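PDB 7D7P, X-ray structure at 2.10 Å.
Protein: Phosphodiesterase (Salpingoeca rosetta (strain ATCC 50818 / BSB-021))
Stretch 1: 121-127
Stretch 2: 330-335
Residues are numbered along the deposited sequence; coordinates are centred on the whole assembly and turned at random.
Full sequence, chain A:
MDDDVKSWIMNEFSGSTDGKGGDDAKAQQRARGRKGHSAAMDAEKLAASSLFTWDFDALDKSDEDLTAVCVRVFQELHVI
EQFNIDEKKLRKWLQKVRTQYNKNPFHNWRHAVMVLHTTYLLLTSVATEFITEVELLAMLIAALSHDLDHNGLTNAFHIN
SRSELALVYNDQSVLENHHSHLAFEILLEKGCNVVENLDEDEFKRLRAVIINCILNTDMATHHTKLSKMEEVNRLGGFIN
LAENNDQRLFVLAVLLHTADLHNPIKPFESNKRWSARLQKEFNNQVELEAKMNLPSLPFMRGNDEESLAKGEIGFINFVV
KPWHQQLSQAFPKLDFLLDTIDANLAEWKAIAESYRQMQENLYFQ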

ATOM      1  N   LEU A 121      -2.571  10.626 -25.783  1.00 13.57           N
ATOM      2  CA  LEU A 121      -3.611  10.986 -24.824  1.00 19.25           C
ATOM      3  C   LEU A 121      -3.064  11.902 -23.735  1.00 20.81           C
ATOM      4  O   LEU A 121      -3.718  12.881 -23.354  1.00 23.17           O
ATOM      5  N   LEU A 122      -1.863  11.606 -23.231  1.00 17.45           N
ATOM      6  CA  LEU A 122      -1.307  12.382 -22.125  1.00 20.65           C
ATOM      7  C   LEU A 122      -0.938  13.795 -22.562  1.00 22.95           C
ATOM      8  O   LEU A 122      -1.207  14.761 -21.839  1.00 24.17           O
ATOM      9  N   LEU A 123      -0.321  13.937 -23.739  1.00 22.04           N
ATOM     10  CA  LEU A 123       0.086  15.261 -24.201  1.00 23.37           C
ATOM     11  C   LEU A 123      -1.124  16.126 -24.529  1.00 21.69           C
ATOM     12  O   LEU A 123      -1.121  17.333 -24.262  1.00 20.81           O
ATOM     13  N   THR A 124      -2.163  15.528 -25.114  1.00 23.02           N
ATOM     14  CA  THR A 124      -3.385  16.273 -25.389  1.00 24.72           C
ATOM     15  C   THR A 124      -4.034  16.764 -24.102  1.00 27.71           C
ATOM     16  O   THR A 124      -4.636  17.844 -24.082  1.00 25.15           O
ATOM     17  N   SER A 125      -3.895  16.006 -23.014  1.00 27.87           N
ATOM     18  CA  SER A 125      -4.577  16.350 -21.773  1.00 23.71           C
ATOM     19  C   SER A 125      -3.878  17.474 -21.013  1.00 22.25           C
ATOM     20  O   SER A 125      -4.550  18.319 -20.413  1.00 27.15           O
ATOM     21  N   VAL A 126      -2.546  17.497 -21.001  1.00 18.74           N
ATOM     22  CA  VAL A 126      -1.830  18.402 -20.095  1.00 26.55           C
ATOM     23  C   VAL A 126      -0.781  19.265 -20.780  1.00 21.79           C
ATOM     24  O   VAL A 126      -0.319  20.247 -20.169  1.00 24.61           O
ATOM     25  N   ALA A 127      -0.347  18.981 -22.007  1.00 20.59           N
ATOM     26  CA  ALA A 127       0.831  19.634 -22.568  1.00 23.21           C
ATOM     27  C   ALA A 127       0.528  20.616 -23.693  1.00 26.63           C
ATOM     28  O   ALA A 127       1.465  21.207 -24.239  1.00 24.89           O
ATOM     29  N   ALA A 330       0.745  17.311  -9.625  1.00 24.59           N
ATOM     30  CA  ALA A 330       1.281  18.320 -10.529  1.00 23.23           C
ATOM     31  C   ALA A 330       0.343  18.590 -11.698  1.00 27.77           C
ATOM     32  O   ALA A 330       0.365  19.690 -12.261  1.00 25.12           O
ATOM     33  N   PHE A 331      -0.481  17.611 -12.072  1.00 23.71           N
ATOM     34  CA  PHE A 331      -1.450  17.764 -13.156  1.00 21.70           C
ATOM     35  C   PHE A 331      -2.769  17.147 -12.716  1.00 30.58           C
ATOM     36  O   PHE A 331      -3.055  15.977 -13.011  1.00 27.92           O
ATOM     37  N   PRO A 332      -3.608  17.908 -12.007  1.00 24.77           N
ATOM     38  CA  PRO A 332      -4.855  17.336 -11.469  1.00 26.78           C
ATOM     39  C   PRO A 332      -5.812  16.820 -12.528  1.00 24.27           C
ATOM     40  O   PRO A 332      -6.703  16.025 -12.196  1.00 22.20           O
ATOM     41  N   LYS A 333      -5.662  17.234 -13.790  1.00 26.72           N
ATOM     42  CA  LYS A 333      -6.526  16.722 -14.848  1.00 25.42           C
ATOM     43  C   LYS A 333      -6.366  15.220 -15.052  1.00 25.93           C
ATOM     44  O   LYS A 333      -7.246  14.588 -15.643  1.00 22.88           O
ATOM     45  N   LEU A 334      -5.268  14.637 -14.574  1.00 21.13           N
ATOM     46  CA  LEU A 334      -4.990  13.221 -14.765  1.00 21.17           C
ATOM     47  C   LEU A 334      -5.373  12.373 -13.561  1.00 22.67           C
ATOM     48  O   LEU A 334      -5.067  11.177 -13.543  1.00 24.23           O
ATOM     49  N   ASP A 335      -6.037  12.955 -12.559  1.00 27.45           N
ATOM     50  CA  ASP A 335      -6.299  12.201 -11.339  1.00 24.82           C
ATOM     51  C   ASP A 335      -7.364  11.126 -11.520  1.00 23.61           C
ATOM     52  O   ASP A 335      -7.524  10.285 -10.630  1.00 26.79           O
TER

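This is a small, mostly apolar contact between a helical stretch and a 3-10 segment with the residue before it, more than 200 residues away in the chain, with one lysine hydrogen bond across it; it buries 290 Å², both sides summed. The backbones stay apart, with CA of Val126 7.0 Å from CA of Phe331 and CA of Ser125 7.2 Å from CA of Lys333, so side chains must fill the gap. Val126 (chi1 -56°, m) points toward the turn and loses the most area, 75 Å². Its CG1 lies 3.7 Å from Leu334 CG and 4.0 Å from Phe331 CB, while CG2 sits over one face of the Phe331 ring (chi1 m, chi2 -81°). Leu334 (m, t) leaves its backbone sideways, but its end comes nearer the helix: CD1 is 4.1 Å from CD2 of Leu122 (also m, t), and Leu334 CD2 is 3.9 Å from Ser125 CB and 4.2 Å from Leu122 CD2, so both methyls approach Leu122. Ser125 points toward the turn, yet its m rotamer lets OG donate back to Leu121 O at 2.7 Å, within its own helix. The hydrogen bond across the stretches is accepted by a backbone carbonyl: Lys333, in a t, t, m, t conformation, donates from NZ to Ser125 O at 2.8 Å.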

ATOM      1  CB  LEU A 121      -4.219   9.727 -24.201  1.00 20.54           C
ATOM      2  CG  LEU A 121      -4.998   8.770 -25.108  1.00 23.93           C
ATOM      3  CD1 LEU A 121      -5.329   7.487 -24.359  1.00 20.52           C
ATOM      4  CD2 LEU A 121      -6.267   9.421 -25.639  1.00 22.52           C
ATOM      5  CB  LEU A 122      -0.087  11.662 -21.547  1.00 16.41           C
ATOM      6  CG  LEU A 122      -0.363  10.373 -20.769  1.00 18.73           C
ATOM      7  CD1 LEU A 122       0.919   9.580 -20.572  1.00 18.90           C
ATOM      8  CD2 LEU A 122      -1.008  10.686 -19.428  1.00 19.54           C
ATOM      9  CB  LEU A 123       0.998  15.141 -25.422  1.00 17.01           C
ATOM     10  CG  LEU A 123       2.351  14.454 -25.234  1.00 22.99           C
ATOM     11  CD1 LEU A 123       3.099  14.423 -26.556  1.00 17.05           C
ATOM     12  CD2 LEU A 123       3.178  15.141 -24.153  1.00 19.14           C
ATOM     13  CB  THR A 124      -4.362  15.401 -26.183  1.00 23.33           C
ATOM     14  OG1 THR A 124      -3.731  14.955 -27.391  1.00 25.73           O
ATOM     15  CG2 THR A 124      -5.621  16.176 -26.535  1.00 21.79           C
ATOM     16  CB  SER A 125      -4.707  15.108 -20.886  1.00 21.74           C
ATOM     17  OG  SER A 125      -5.395  14.070 -21.561  1.00 24.09           O
ATOM     18  CB  VAL A 126      -1.184  17.610 -18.936  1.00 24.97           C
ATOM     19  CG1 VAL A 126      -2.223  16.800 -18.180  1.00 26.83           C
ATOM     20  CG2 VAL A 126      -0.066  16.719 -19.454  1.00 24.95           C
ATOM     21  CB  ALA A 127       1.827  18.583 -23.073  1.00 15.46           C
ATOM     22  CB  ALA A 330       2.655  17.891 -11.047  1.00 20.77           C
ATOM     23  CB  PHE A 331      -0.948  17.122 -14.450  1.00 24.58           C
ATOM     24  CG  PHE A 331       0.397  17.621 -14.896  1.00 26.50           C
ATOM     25  CD1 PHE A 331       0.516  18.821 -15.576  1.00 34.51           C
ATOM     26  CD2 PHE A 331       1.543  16.890 -14.632  1.00 32.47           C
ATOM     27  CE1 PHE A 331       1.752  19.282 -15.987  1.00 33.27           C
ATOM     28  CE2 PHE A 331       2.784  17.348 -15.040  1.00 33.69           C
ATOM     29  CZ  PHE A 331       2.887  18.544 -15.717  1.00 30.61           C
ATOM     30  CB  PRO A 332      -5.468  18.505 -10.685  1.00 32.56           C
ATOM     31  CG  PRO A 332      -4.310  19.395 -10.369  1.00 24.58           C
ATOM     32  CD  PRO A 332      -3.394  19.292 -11.552  1.00 24.72           C
ATOM     33  CB  LYS A 333      -6.242  17.455 -16.160  1.00 20.14           C
ATOM     34  CG  LYS A 333      -7.353  17.324 -17.190  1.00 25.10           C
ATOM     35  CD  LYS A 333      -7.022  18.075 -18.465  1.00 34.16           C
ATOM     36  CE  LYS A 333      -6.727  19.537 -18.182  1.00 34.04           C
ATOM     37  NZ  LYS A 333      -6.363  20.272 -19.422  1.00 43.30           N
ATOM     38  CB  LEU A 334      -3.509  13.016 -15.087  1.00 25.30           C
ATOM     39  CG  LEU A 334      -2.981  13.711 -16.341  1.00 23.30           C
ATOM     40  CD1 LEU A 334      -1.486  13.475 -16.487  1.00 17.97           C
ATOM     41  CD2 LEU A 334      -3.734  13.230 -17.575  1.00 16.31           C
ATOM     42  CB  ASP A 335      -6.679  13.147 -10.191  1.00 21.64           C
ATOM     43  CG  ASP A 335      -7.965  13.915 -10.447  1.00 37.27           C
ATOM     44  OD1 ASP A 335      -8.574  13.764 -11.527  1.00 32.93           O
ATOM     45  OD2 ASP A 335      -8.365  14.687  -9.550  1.00 32.47           O
TER